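Long-range contacts in alpha-glucosidase ([Eubacterium] rectale, PDB 6PNR), which probably hydrolyses alpha-linked sulfoquinovosides, glycosides of the sulfonated sugar found in plant sulfolipid, as a family 31 glycoside hydrolase: residues T216-L221 with F577-S582; G475-G480 with Q573-M578; W370-I375 with N423-K428; G317-Y322 with D385-D390. All blocks are in the same frame, centred on the assembly; numbering follows the deposited sequence.

Interaction 1 of 4, residues T216-L221 with F577-S582; sequences TYLKLL and FMHYES
The N-terminus of helix 217-228 meets the loop 577-582 of the C-terminal domain here, and Glu581 illustrates how a carboxylate can serve the backbone N-H groups that a helix start leaves without partners inside the helix. Tyr217 N donates to Glu581 OE2 at 2.9 Å, nearly straight (168°), on the syn side of the carboxylate. Thr216, the N-cap, caps the same first turn with its own hydroxyl: OG1 accepts from Lys219 N at 3.1 Å. Between these two bonds along the chain, Leu218 N is served by a water, which donates to Glu581 OE2 and to Met578 O, both at 2.6 Å. Glu581 OE2 is thus gripped from two directions, while OE1 forms a salt bridge with Lys177; the helix dipole and the lysine would both be expected to stabilise the negative charge. An alanine in place of Glu581 would probably leave Tyr217 N without its acceptor, Lys177 without this countercharge and the water less firmly anchored.

Apolar groups flank the polar centre. The edge of Phe577 points at a face of Tyr217 in a T-shaped stack, the centroids 5.0 Å apart and the planes at 67°. Phe577 also stacks on Tyr587, which ties the pair to the rest of the loop. Met578 reaches along the side of the helix that bears Leu218 and Leu221, with CG anti to its backbone N (chi1 -175°), passing Leu218 before a bend at chi3. That bend delivers the terminal methyl to the next turn, where Met578 CE lies 3.6 Å from Leu221 CD2.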
# COMPACT_ATOMS: atom_id res chain seq x y z
N THR A 216 -3.09 -33.19 -22.75
CA THR A 216 -3.83 -33.27 -21.50
C THR A 216 -3.00 -32.66 -20.37
O THR A 216 -1.78 -32.56 -20.47
CB THR A 216 -4.19 -34.72 -21.15
OG1 THR A 216 -2.99 -35.45 -20.88
CG2 THR A 216 -4.96 -35.40 -22.28
N TYR A 217 -3.68 -32.28 -19.29
CA TYR A 217 -2.94 -31.74 -18.14
C TYR A 217 -2.07 -32.81 -17.50
O TYR A 217 -0.99 -32.50 -16.99
CB TYR A 217 -3.90 -31.13 -17.11
CG TYR A 217 -4.48 -29.85 -17.61
CD1 TYR A 217 -3.68 -28.72 -17.73
CD2 TYR A 217 -5.81 -29.77 -18.02
CE1 TYR A 217 -4.18 -27.54 -18.23
CE2 TYR A 217 -6.32 -28.60 -18.52
CZ TYR A 217 -5.50 -27.49 -18.62
OH TYR A 217 -5.99 -26.31 -19.11
N LEU A 218 -2.52 -34.07 -17.51
CA LEU A 218 -1.69 -35.16 -17.02
C LEU A 218 -0.39 -35.24 -17.81
O LEU A 218 0.69 -35.38 -17.23
CB LEU A 218 -2.44 -36.49 -17.10
CG LEU A 218 -3.61 -36.66 -16.13
CD1 LEU A 218 -4.45 -37.87 -16.52
CD2 LEU A 218 -3.09 -36.81 -14.71
N LYS A 219 -0.46 -35.15 -19.14
CA LYS A 219 0.76 -35.19 -19.95
C LYS A 219 1.57 -33.92 -19.80
O LYS A 219 2.81 -33.96 -19.86
CB LYS A 219 0.42 -35.44 -21.43
CG LYS A 219 -0.03 -36.87 -21.73
CD LYS A 219 -0.40 -37.05 -23.20
CE LYS A 219 -1.16 -38.35 -23.45
NZ LYS A 219 -1.71 -38.40 -24.84
N LEU A 220 0.92 -32.78 -19.62
CA LEU A 220 1.67 -31.56 -19.32
C LEU A 220 2.50 -31.72 -18.05
O LEU A 220 3.66 -31.31 -18.01
CB LEU A 220 0.72 -30.38 -19.20
CG LEU A 220 1.40 -29.03 -19.37
CD1 LEU A 220 1.97 -28.90 -20.77
CD2 LEU A 220 0.41 -27.95 -19.09
N LEU A 221 1.93 -32.32 -17.00
CA LEU A 221 2.70 -32.53 -15.78
C LEU A 221 3.83 -33.52 -16.00
O LEU A 221 4.90 -33.38 -15.39
CB LEU A 221 1.78 -32.99 -14.65
CG LEU A 221 1.30 -31.90 -13.68
CD1 LEU A 221 2.50 -31.29 -12.94
CD2 LEU A 221 0.52 -30.83 -14.41
N PHE A 577 -9.91 -30.05 -12.69
CA PHE A 577 -9.82 -30.07 -14.14
C PHE A 577 -8.73 -30.99 -14.65
O PHE A 577 -8.64 -31.18 -15.87
CB PHE A 577 -9.63 -28.65 -14.70
CG PHE A 577 -8.36 -27.95 -14.25
CD1 PHE A 577 -7.15 -28.24 -14.84
CD2 PHE A 577 -8.40 -26.98 -13.24
CE1 PHE A 577 -5.99 -27.59 -14.44
CE2 PHE A 577 -7.23 -26.33 -12.84
CZ PHE A 577 -6.03 -26.63 -13.45
N MET A 578 -7.91 -31.57 -13.78
CA MET A 578 -6.90 -32.50 -14.25
C MET A 578 -7.52 -33.80 -14.75
O MET A 578 -6.92 -34.48 -15.59
CB MET A 578 -5.88 -32.80 -13.15
CG MET A 578 -4.73 -33.68 -13.61
SD MET A 578 -3.36 -33.67 -12.46
CE MET A 578 -2.53 -32.15 -12.94
N HIS A 579 -8.70 -34.16 -14.24
CA HIS A 579 -9.38 -35.37 -14.68
C HIS A 579 -10.75 -35.10 -15.27
O HIS A 579 -11.40 -36.04 -15.73
CB HIS A 579 -9.52 -36.37 -13.53
CG HIS A 579 -8.22 -36.94 -13.07
ND1 HIS A 579 -7.45 -37.77 -13.87
CD2 HIS A 579 -7.54 -36.81 -11.91
CE1 HIS A 579 -6.36 -38.12 -13.21
NE2 HIS A 579 -6.39 -37.54 -12.02
N TYR A 580 -11.21 -33.85 -15.25
CA TYR A 580 -12.48 -33.46 -15.88
C TYR A 580 -12.23 -32.19 -16.68
O TYR A 580 -12.66 -31.10 -16.30
CB TYR A 580 -13.56 -33.28 -14.82
CG TYR A 580 -13.71 -34.51 -13.97
CD1 TYR A 580 -14.46 -35.60 -14.42
CD2 TYR A 580 -13.08 -34.62 -12.74
CE1 TYR A 580 -14.60 -36.74 -13.66
CE2 TYR A 580 -13.21 -35.76 -11.96
CZ TYR A 580 -13.97 -36.82 -12.43
OH TYR A 580 -14.10 -37.97 -11.68
N GLU A 581 -11.52 -32.33 -17.80
CA GLU A 581 -11.04 -31.15 -18.52
C GLU A 581 -12.16 -30.39 -19.22
O GLU A 581 -11.94 -29.23 -19.59
CB GLU A 581 -9.98 -31.53 -19.54
CG GLU A 581 -8.79 -32.22 -18.94
CD GLU A 581 -7.61 -32.24 -19.88
OE1 GLU A 581 -7.77 -31.73 -21.01
OE2 GLU A 581 -6.54 -32.76 -19.50
N SER A 582 -13.32 -31.00 -19.43
CA SER A 582 -14.44 -30.33 -20.08
C SER A 582 -15.35 -29.61 -19.10
O SER A 582 -16.31 -28.95 -19.53
CB SER A 582 -15.27 -31.33 -20.89
OG SER A 582 -14.45 -32.03 -21.81
O HOH W 1 -5.61 -34.50 -17.78

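Interaction 2 of 4, residues G475-G480 with Q573-M578; sequences GALSAG and QRPLFM
Gln573 O and Leu477 O face each other 5.2 Å apart, and a single water joins them, donating to Gln573 O at 2.8 Å and to Leu477 O at 3.0 Å. Two carbonyl oxygens cannot bond to each other, and the water supplies a proton to each. This bridge connects helix 469-481 of the TIM-barrel domain with strand 573-574, an outermost strand of the C-terminal antiparallel sheet, and so lies at a junction of two domains.

Beside it the contact is made by methyl groups against flat polar surfaces. Leu477, its CG anti to the carbonyl carbon (chi1 -69°), sends CD2 onto the peptide link between Arg574 and Pro575, reaching Arg574 C and Pro575 N at 3.5 Å each; the nearest proline ring carbon, CB, is 4.1 Å from CD2. One residue earlier on the helix, Ala476 CB touches the end of the extended Gln573 side chain, 3.6 Å from NE2 and only a little farther from CD and OE1. Gly480 adds no side chain where the strand carbonyl passes; a beta carbon there would stand 3.4 Å from Gln573 O. Arg574, whose side chain starts away from the helix, gives NE to Pro571 O and NH2 to Glu564 in a salt bridge.

With no direct hydrogen bond between the segments, their fit depends on methyl contacts with amide and peptide groups, and their polar link on one water whose two protons are matched to two acceptors.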
# COMPACT_ATOMS: atom_id res chain seq x y z
N GLY A 475 -2.26 -23.79 -1.74
CA GLY A 475 -0.84 -24.06 -1.88
C GLY A 475 -0.56 -25.44 -2.46
O GLY A 475 0.38 -25.62 -3.22
N ALA A 476 -1.38 -26.43 -2.08
CA ALA A 476 -1.20 -27.78 -2.59
C ALA A 476 -1.50 -27.84 -4.08
O ALA A 476 -0.73 -28.41 -4.86
CB ALA A 476 -2.10 -28.75 -1.83
N LEU A 477 -2.61 -27.22 -4.50
CA LEU A 477 -2.97 -27.23 -5.92
C LEU A 477 -1.93 -26.51 -6.77
O LEU A 477 -1.47 -27.04 -7.79
CB LEU A 477 -4.36 -26.61 -6.10
CG LEU A 477 -5.54 -27.41 -5.53
CD1 LEU A 477 -6.83 -26.61 -5.69
CD2 LEU A 477 -5.65 -28.78 -6.23
N SER A 478 -1.53 -25.30 -6.36
CA SER A 478 -0.57 -24.54 -7.16
C SER A 478 0.79 -25.22 -7.22
O SER A 478 1.40 -25.33 -8.29
CB SER A 478 -0.44 -23.12 -6.61
OG SER A 478 -0.06 -23.16 -5.25
N ALA A 479 1.30 -25.69 -6.07
CA ALA A 479 2.59 -26.38 -6.07
C ALA A 479 2.56 -27.60 -6.98
O ALA A 479 3.54 -27.87 -7.70
CB ALA A 479 2.98 -26.81 -4.65
N GLY A 480 1.46 -28.34 -6.96
CA GLY A 480 1.36 -29.54 -7.76
C GLY A 480 1.38 -29.25 -9.24
O GLY A 480 1.98 -30.01 -10.02
N GLN A 573 -2.26 -34.34 -4.80
CA GLN A 573 -3.43 -33.47 -4.69
C GLN A 573 -3.56 -32.72 -6.01
O GLN A 573 -2.70 -31.90 -6.34
CB GLN A 573 -3.29 -32.50 -3.51
CG GLN A 573 -3.18 -33.22 -2.17
CD GLN A 573 -3.03 -32.26 -0.99
OE1 GLN A 573 -1.98 -32.21 -0.35
NE2 GLN A 573 -4.08 -31.51 -0.69
N ARG A 574 -4.63 -33.00 -6.76
CA ARG A 574 -4.84 -32.58 -8.14
C ARG A 574 -6.03 -31.65 -8.26
O ARG A 574 -7.03 -31.81 -7.55
CB ARG A 574 -5.09 -33.80 -9.04
CG ARG A 574 -4.09 -34.90 -8.81
CD ARG A 574 -4.39 -36.18 -9.56
NE ARG A 574 -3.43 -37.22 -9.18
CZ ARG A 574 -3.39 -38.44 -9.70
NH1 ARG A 574 -4.25 -38.79 -10.65
NH2 ARG A 574 -2.48 -39.31 -9.26
N PRO A 575 -5.96 -30.68 -9.17
CA PRO A 575 -7.13 -29.83 -9.40
C PRO A 575 -8.20 -30.62 -10.14
O PRO A 575 -7.92 -31.58 -10.86
CB PRO A 575 -6.57 -28.69 -10.26
CG PRO A 575 -5.42 -29.29 -10.96
CD PRO A 575 -4.83 -30.32 -10.03
N LEU A 576 -9.45 -30.21 -9.93
CA LEU A 576 -10.54 -30.99 -10.51
C LEU A 576 -10.41 -31.09 -12.03
O LEU A 576 -10.73 -32.14 -12.61
CB LEU A 576 -11.88 -30.37 -10.12
CG LEU A 576 -12.59 -30.95 -8.89
CD1 LEU A 576 -11.72 -30.91 -7.63
CD2 LEU A 576 -13.90 -30.20 -8.66
N PHE A 577 -9.91 -30.05 -12.69
CA PHE A 577 -9.82 -30.07 -14.14
C PHE A 577 -8.73 -30.99 -14.65
O PHE A 577 -8.64 -31.18 -15.87
CB PHE A 577 -9.63 -28.65 -14.70
CG PHE A 577 -8.36 -27.95 -14.25
CD1 PHE A 577 -7.15 -28.24 -14.84
CD2 PHE A 577 -8.40 -26.98 -13.24
CE1 PHE A 577 -5.99 -27.59 -14.44
CE2 PHE A 577 -7.23 -26.33 -12.84
CZ PHE A 577 -6.03 -26.63 -13.45
N MET A 578 -7.91 -31.57 -13.78
CA MET A 578 -6.90 -32.50 -14.25
C MET A 578 -7.52 -33.80 -14.75
O MET A 578 -6.92 -34.48 -15.59
CB MET A 578 -5.88 -32.80 -13.15
CG MET A 578 -4.73 -33.68 -13.61
SD MET A 578 -3.36 -33.67 -12.46
CE MET A 578 -2.53 -32.15 -12.94
O HOH W 2 -2.04 -29.96 -8.31

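Interaction 3 of 4, residues W370-I375 with N423-K428; sequences WFKDII and NYEAVK
Lys372 and Ala426 meet where the two helices come nearest, their axes 8.9 Å apart and crossing at -54°, and the small alanine lets a long side chain lie across its backbone. With CG anti to the backbone N (chi1 -169°), Lys372 leaves its own helix and rests CG 3.6 Å from Ala426 N. A bend at chi3 (-51°) then turns the end of the chain alongside Glu425, with CE close to Glu425 CB. NZ meets Glu425 OE1 at 2.9 Å in a salt bridge, approaching on the anti side of the carboxylate and somewhat above its plane. Glu369 and Glu429 form further salt bridges with the same ammonium group, which therefore gathers three carboxylates. A methionine in place of Lys372 would probably leave these three acids without their shared positive mate and inclined to repel one another.

One turn on, Ile375 faces the same alanine: its CG2 is 4.0 Å from Ala426 CB, which thus sits between Lys372 and Ile375. The other branch of Ile375 reaches further along, CD1 coming 3.7 Å from Asn423 OD1, and the two side chains cross at about a right angle. That oxygen is already engaged, accepting from Trp387 NE1.

In the TIM barrel, helix 365-380 precedes strand 386-389 and helix 408-429 follows it; Ile375 and Val427 both pack on Trp387 of that strand.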
# COMPACT_ATOMS: atom_id res chain seq x y z
N TRP A 370 30.92 -28.61 3.36
CA TRP A 370 30.98 -28.56 4.82
C TRP A 370 29.59 -28.70 5.42
O TRP A 370 29.39 -29.47 6.37
CB TRP A 370 31.63 -27.25 5.26
CG TRP A 370 31.67 -26.99 6.74
CD1 TRP A 370 32.48 -27.58 7.66
CD2 TRP A 370 30.89 -26.01 7.46
NE1 TRP A 370 32.24 -27.05 8.92
CE2 TRP A 370 31.28 -26.08 8.82
CE3 TRP A 370 29.91 -25.08 7.09
CZ2 TRP A 370 30.71 -25.27 9.80
CZ3 TRP A 370 29.35 -24.27 8.07
CH2 TRP A 370 29.76 -24.37 9.41
N PHE A 371 28.60 -27.99 4.88
CA PHE A 371 27.27 -28.05 5.48
C PHE A 371 26.62 -29.40 5.21
O PHE A 371 25.94 -29.96 6.08
CB PHE A 371 26.39 -26.90 5.00
CG PHE A 371 25.33 -26.50 6.00
CD1 PHE A 371 24.10 -27.12 6.01
CD2 PHE A 371 25.60 -25.56 6.98
CE1 PHE A 371 23.13 -26.77 6.96
CE2 PHE A 371 24.64 -25.21 7.93
CZ PHE A 371 23.41 -25.82 7.92
N LYS A 372 26.85 -29.94 4.02
CA LYS A 372 26.44 -31.31 3.74
C LYS A 372 27.02 -32.27 4.77
O LYS A 372 26.31 -33.15 5.27
CB LYS A 372 26.87 -31.69 2.31
CG LYS A 372 26.28 -32.98 1.80
CD LYS A 372 26.99 -33.48 0.55
CE LYS A 372 27.11 -32.42 -0.53
NZ LYS A 372 27.71 -33.02 -1.77
N ASP A 373 28.29 -32.10 5.12
CA ASP A 373 28.91 -32.99 6.11
C ASP A 373 28.32 -32.79 7.50
O ASP A 373 28.26 -33.75 8.29
CB ASP A 373 30.43 -32.78 6.14
CG ASP A 373 31.14 -33.40 4.93
OD1 ASP A 373 30.54 -34.23 4.22
OD2 ASP A 373 32.31 -33.05 4.70
N ILE A 374 27.89 -31.57 7.82
CA ILE A 374 27.19 -31.30 9.09
C ILE A 374 25.91 -32.13 9.18
O ILE A 374 25.59 -32.69 10.23
CB ILE A 374 26.91 -29.79 9.22
CG1 ILE A 374 28.20 -29.02 9.52
CG2 ILE A 374 25.85 -29.51 10.30
CD1 ILE A 374 28.02 -27.53 9.56
N ILE A 375 25.16 -32.21 8.08
CA ILE A 375 23.93 -33.01 8.06
C ILE A 375 24.27 -34.50 8.20
O ILE A 375 23.65 -35.22 8.99
CB ILE A 375 23.11 -32.73 6.79
CG1 ILE A 375 22.73 -31.23 6.71
CG2 ILE A 375 21.87 -33.65 6.73
CD1 ILE A 375 22.10 -30.82 5.38
N ASN A 423 20.62 -30.63 1.00
CA ASN A 423 19.96 -31.74 1.69
C ASN A 423 19.88 -32.97 0.80
O ASN A 423 20.10 -34.09 1.27
CB ASN A 423 18.55 -31.32 2.12
CG ASN A 423 18.58 -30.40 3.33
OD1 ASN A 423 18.56 -30.86 4.48
ND2 ASN A 423 18.65 -29.11 3.09
N TYR A 424 19.58 -32.77 -0.48
CA TYR A 424 19.44 -33.88 -1.39
C TYR A 424 20.75 -34.66 -1.50
O TYR A 424 20.76 -35.89 -1.44
CB TYR A 424 18.99 -33.36 -2.77
CG TYR A 424 18.83 -34.44 -3.83
CD1 TYR A 424 17.65 -35.16 -3.95
CD2 TYR A 424 19.85 -34.70 -4.74
CE1 TYR A 424 17.50 -36.13 -4.93
CE2 TYR A 424 19.70 -35.68 -5.72
CZ TYR A 424 18.53 -36.39 -5.80
OH TYR A 424 18.36 -37.36 -6.77
N GLU A 425 21.86 -33.95 -1.62
CA GLU A 425 23.14 -34.64 -1.80
C GLU A 425 23.58 -35.33 -0.52
O GLU A 425 24.07 -36.47 -0.57
CB GLU A 425 24.18 -33.65 -2.32
CG GLU A 425 23.85 -33.24 -3.77
CD GLU A 425 24.90 -32.37 -4.46
OE1 GLU A 425 25.92 -32.01 -3.84
OE2 GLU A 425 24.68 -32.06 -5.65
N ALA A 426 23.35 -34.71 0.64
CA ALA A 426 23.60 -35.40 1.91
C ALA A 426 22.87 -36.74 1.96
O ALA A 426 23.46 -37.77 2.32
CB ALA A 426 23.20 -34.52 3.10
N VAL A 427 21.59 -36.74 1.59
CA VAL A 427 20.80 -37.96 1.66
C VAL A 427 21.24 -38.94 0.58
O VAL A 427 21.43 -40.14 0.84
CB VAL A 427 19.30 -37.64 1.55
CG1 VAL A 427 18.49 -38.90 1.38
CG2 VAL A 427 18.84 -36.88 2.79
N LYS A 428 21.44 -38.45 -0.65
CA LYS A 428 21.80 -39.34 -1.74
C LYS A 428 23.17 -39.98 -1.51
O LYS A 428 23.33 -41.20 -1.66
CB LYS A 428 21.79 -38.56 -3.06
CG LYS A 428 22.00 -39.43 -4.31
CD LYS A 428 22.15 -38.54 -5.55
CE LYS A 428 22.02 -39.33 -6.86
NZ LYS A 428 20.62 -39.32 -7.40

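Interaction 4 of 4, residues G317-Y322 with D385-D390; sequences GYVNPY and DGWMAD. With 9VH ([(3~{S},4~{R},5~{R})-4,5-bis(oxidanyl)piperidin-3-yl]methanesulfonic acid), chain C.
Gly317, Tyr318 and Val319 pair with Trp387, Met388 and Ala389 in parallel register, and the backbone bonds come first. Gly317 N donates to Gly386 O and Gly317 O accepts from Met388 N; Val319 N then reaches Met388 O at 3.0 Å, almost in line with the carbonyl (177°), and Asp390 N closes on Val319 O at 3.0 Å. Weaker CA-H...O contacts from Trp387, Tyr318 and Ala389 run between these bonds.

The strands 314-319 and 386-389 are neighbours in the parallel sheet of the TIM barrel; the inhibitor pocket lies at their C-terminal ends, as is usual in this fold, and takes in Tyr318 and Met388 from the strands and Asp390 just beyond.

Polar side chains gather at this end. Tyr318 OH accepts from Asn320 ND2 at 3.0 Å, in the amide plane and nearly straight (171°). Asn320 uses its other end too: OD1 accepts from Tyr322 N at 2.9 Å, an Asx turn that fixes the amide. Tyr318 OH also lies 2.6 Å from Asp390 OD2, a modelled bond that is doubtful because this oxygen sits too close to the inhibitor.

Apolar contacts divide between the two faces of the sheet. On the face bearing Tyr318 and Met388, a Met-aromatic contact brings SD to the ring edge, 3.6 Å from Tyr318 CE2, and the bend of Met388 at chi3 (-78°) sends CE on to the inhibitor, 3.4 Å from its O4. On the face bearing Val319 and Trp387, toward helices 365-380 and 408-429, Val319 CG2 touches Trp387 CD1 at 3.6 Å.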
# COMPACT_ATOMS: atom_id res chain seq x y z
N GLY A 317 14.20 -34.46 13.10
CA GLY A 317 14.83 -33.27 13.64
C GLY A 317 14.57 -32.01 12.83
O GLY A 317 13.50 -31.86 12.22
N TYR A 318 15.55 -31.12 12.78
CA TYR A 318 15.40 -29.80 12.19
C TYR A 318 16.78 -29.25 11.87
O TYR A 318 17.67 -29.33 12.72
CB TYR A 318 14.65 -28.86 13.16
CG TYR A 318 14.54 -27.42 12.69
CD1 TYR A 318 15.64 -26.56 12.73
CD2 TYR A 318 13.34 -26.92 12.21
CE1 TYR A 318 15.57 -25.28 12.29
CE2 TYR A 318 13.25 -25.61 11.77
CZ TYR A 318 14.37 -24.79 11.80
OH TYR A 318 14.32 -23.48 11.38
N VAL A 319 16.95 -28.68 10.67
CA VAL A 319 18.12 -27.88 10.31
C VAL A 319 17.66 -26.75 9.41
O VAL A 319 16.62 -26.83 8.75
CB VAL A 319 19.23 -28.68 9.57
CG1 VAL A 319 19.82 -29.77 10.47
CG2 VAL A 319 18.67 -29.29 8.33
N ASN A 320 18.46 -25.69 9.35
CA ASN A 320 18.24 -24.63 8.38
C ASN A 320 19.61 -24.07 8.01
O ASN A 320 20.62 -24.44 8.62
CB ASN A 320 17.23 -23.57 8.90
CG ASN A 320 17.81 -22.57 9.93
OD1 ASN A 320 18.95 -22.10 9.81
ND2 ASN A 320 16.97 -22.17 10.90
N PRO A 321 19.69 -23.25 6.95
CA PRO A 321 21.03 -22.97 6.40
C PRO A 321 21.74 -21.79 7.06
O PRO A 321 22.66 -21.22 6.47
CB PRO A 321 20.73 -22.68 4.93
CG PRO A 321 19.41 -22.02 4.96
CD PRO A 321 18.64 -22.63 6.13
N TYR A 322 21.35 -21.44 8.28
CA TYR A 322 21.96 -20.35 9.03
C TYR A 322 22.48 -20.87 10.37
O TYR A 322 22.10 -21.96 10.81
CB TYR A 322 20.95 -19.21 9.27
CG TYR A 322 20.08 -18.92 8.05
CD1 TYR A 322 20.65 -18.54 6.84
CD2 TYR A 322 18.69 -19.02 8.11
CE1 TYR A 322 19.87 -18.26 5.72
CE2 TYR A 322 17.90 -18.73 7.00
CZ TYR A 322 18.50 -18.38 5.81
OH TYR A 322 17.72 -18.11 4.71
N ASP A 385 16.02 -39.97 11.01
CA ASP A 385 15.51 -40.47 9.74
C ASP A 385 14.68 -39.44 8.97
O ASP A 385 14.13 -39.77 7.92
CB ASP A 385 14.69 -41.73 9.99
CG ASP A 385 15.58 -42.93 10.27
OD1 ASP A 385 16.57 -43.11 9.52
OD2 ASP A 385 15.31 -43.67 11.24
N GLY A 386 14.58 -38.22 9.46
CA GLY A 386 13.88 -37.19 8.71
C GLY A 386 14.03 -35.89 9.45
O GLY A 386 14.44 -35.87 10.61
N TRP A 387 13.70 -34.80 8.76
CA TRP A 387 13.84 -33.52 9.43
C TRP A 387 13.13 -32.42 8.64
O TRP A 387 12.93 -32.52 7.43
CB TRP A 387 15.32 -33.13 9.63
CG TRP A 387 16.16 -33.05 8.37
CD1 TRP A 387 16.39 -31.95 7.61
CD2 TRP A 387 16.92 -34.11 7.78
NE1 TRP A 387 17.25 -32.26 6.57
CE2 TRP A 387 17.59 -33.58 6.67
CE3 TRP A 387 17.12 -35.45 8.11
CZ2 TRP A 387 18.42 -34.35 5.85
CZ3 TRP A 387 17.93 -36.21 7.29
CH2 TRP A 387 18.58 -35.66 6.18
N MET A 388 12.76 -31.38 9.37
CA MET A 388 12.37 -30.12 8.74
C MET A 388 13.63 -29.43 8.23
O MET A 388 14.58 -29.23 8.98
CB MET A 388 11.64 -29.23 9.75
CG MET A 388 11.20 -27.88 9.17
SD MET A 388 10.22 -26.88 10.32
CE MET A 388 8.63 -27.68 10.21
N ALA A 389 13.65 -29.11 6.93
CA ALA A 389 14.76 -28.39 6.32
C ALA A 389 14.24 -27.00 5.97
O ALA A 389 13.69 -26.77 4.89
CB ALA A 389 15.30 -29.13 5.09
N ASP A 390 14.45 -26.07 6.89
CA ASP A 390 13.66 -24.86 7.00
C ASP A 390 14.34 -23.68 6.33
O ASP A 390 15.52 -23.73 5.96
CB ASP A 390 13.42 -24.59 8.49
CG ASP A 390 12.30 -23.61 8.75
OD1 ASP A 390 11.53 -23.24 7.83
OD2 ASP A 390 12.21 -23.22 9.91
O1 9VH C . 11.30 -20.75 15.78
S1 9VH C . 12.31 -21.24 14.85
O2 9VH C . 12.55 -20.26 13.82
O3 9VH C . 13.49 -21.69 15.55
C1 9VH C . 11.57 -22.66 14.10
C2 9VH C . 10.34 -22.36 13.23
C3 9VH C . 10.82 -21.72 11.94
N1 9VH C . 9.85 -21.62 10.84
C4 9VH C . 9.17 -22.89 10.58
C5 9VH C . 8.51 -23.40 11.85
O4 9VH C . 7.86 -24.63 11.54
C6 9VH C . 9.56 -23.63 12.93
O5 9VH C . 8.95 -24.13 14.11

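Interactions 3 and 4 belong to adjoining layers of the barrel, helices outside and strands within: helices 365-380 and 408-429 flank the strand that carries Trp387, and the Asn423-Trp387 pair joins the two layers. Interactions 1 and 2 share Phe577 and Met578 and fasten the C-terminal domain, the first to helix 217-228, the second to barrel helix 469-481; His579 NE2 and Arg574 NH1 connect them. Burial and chemistry differ. Interaction 4 is fully buried and rests on direct backbone bonds beside the inhibitor; interaction 2, also buried, uses a water and methyls. Charged groups enter the buried interaction 3 and the partly buried interaction 1. The centres of 1 and 4 lie about 35 Å apart.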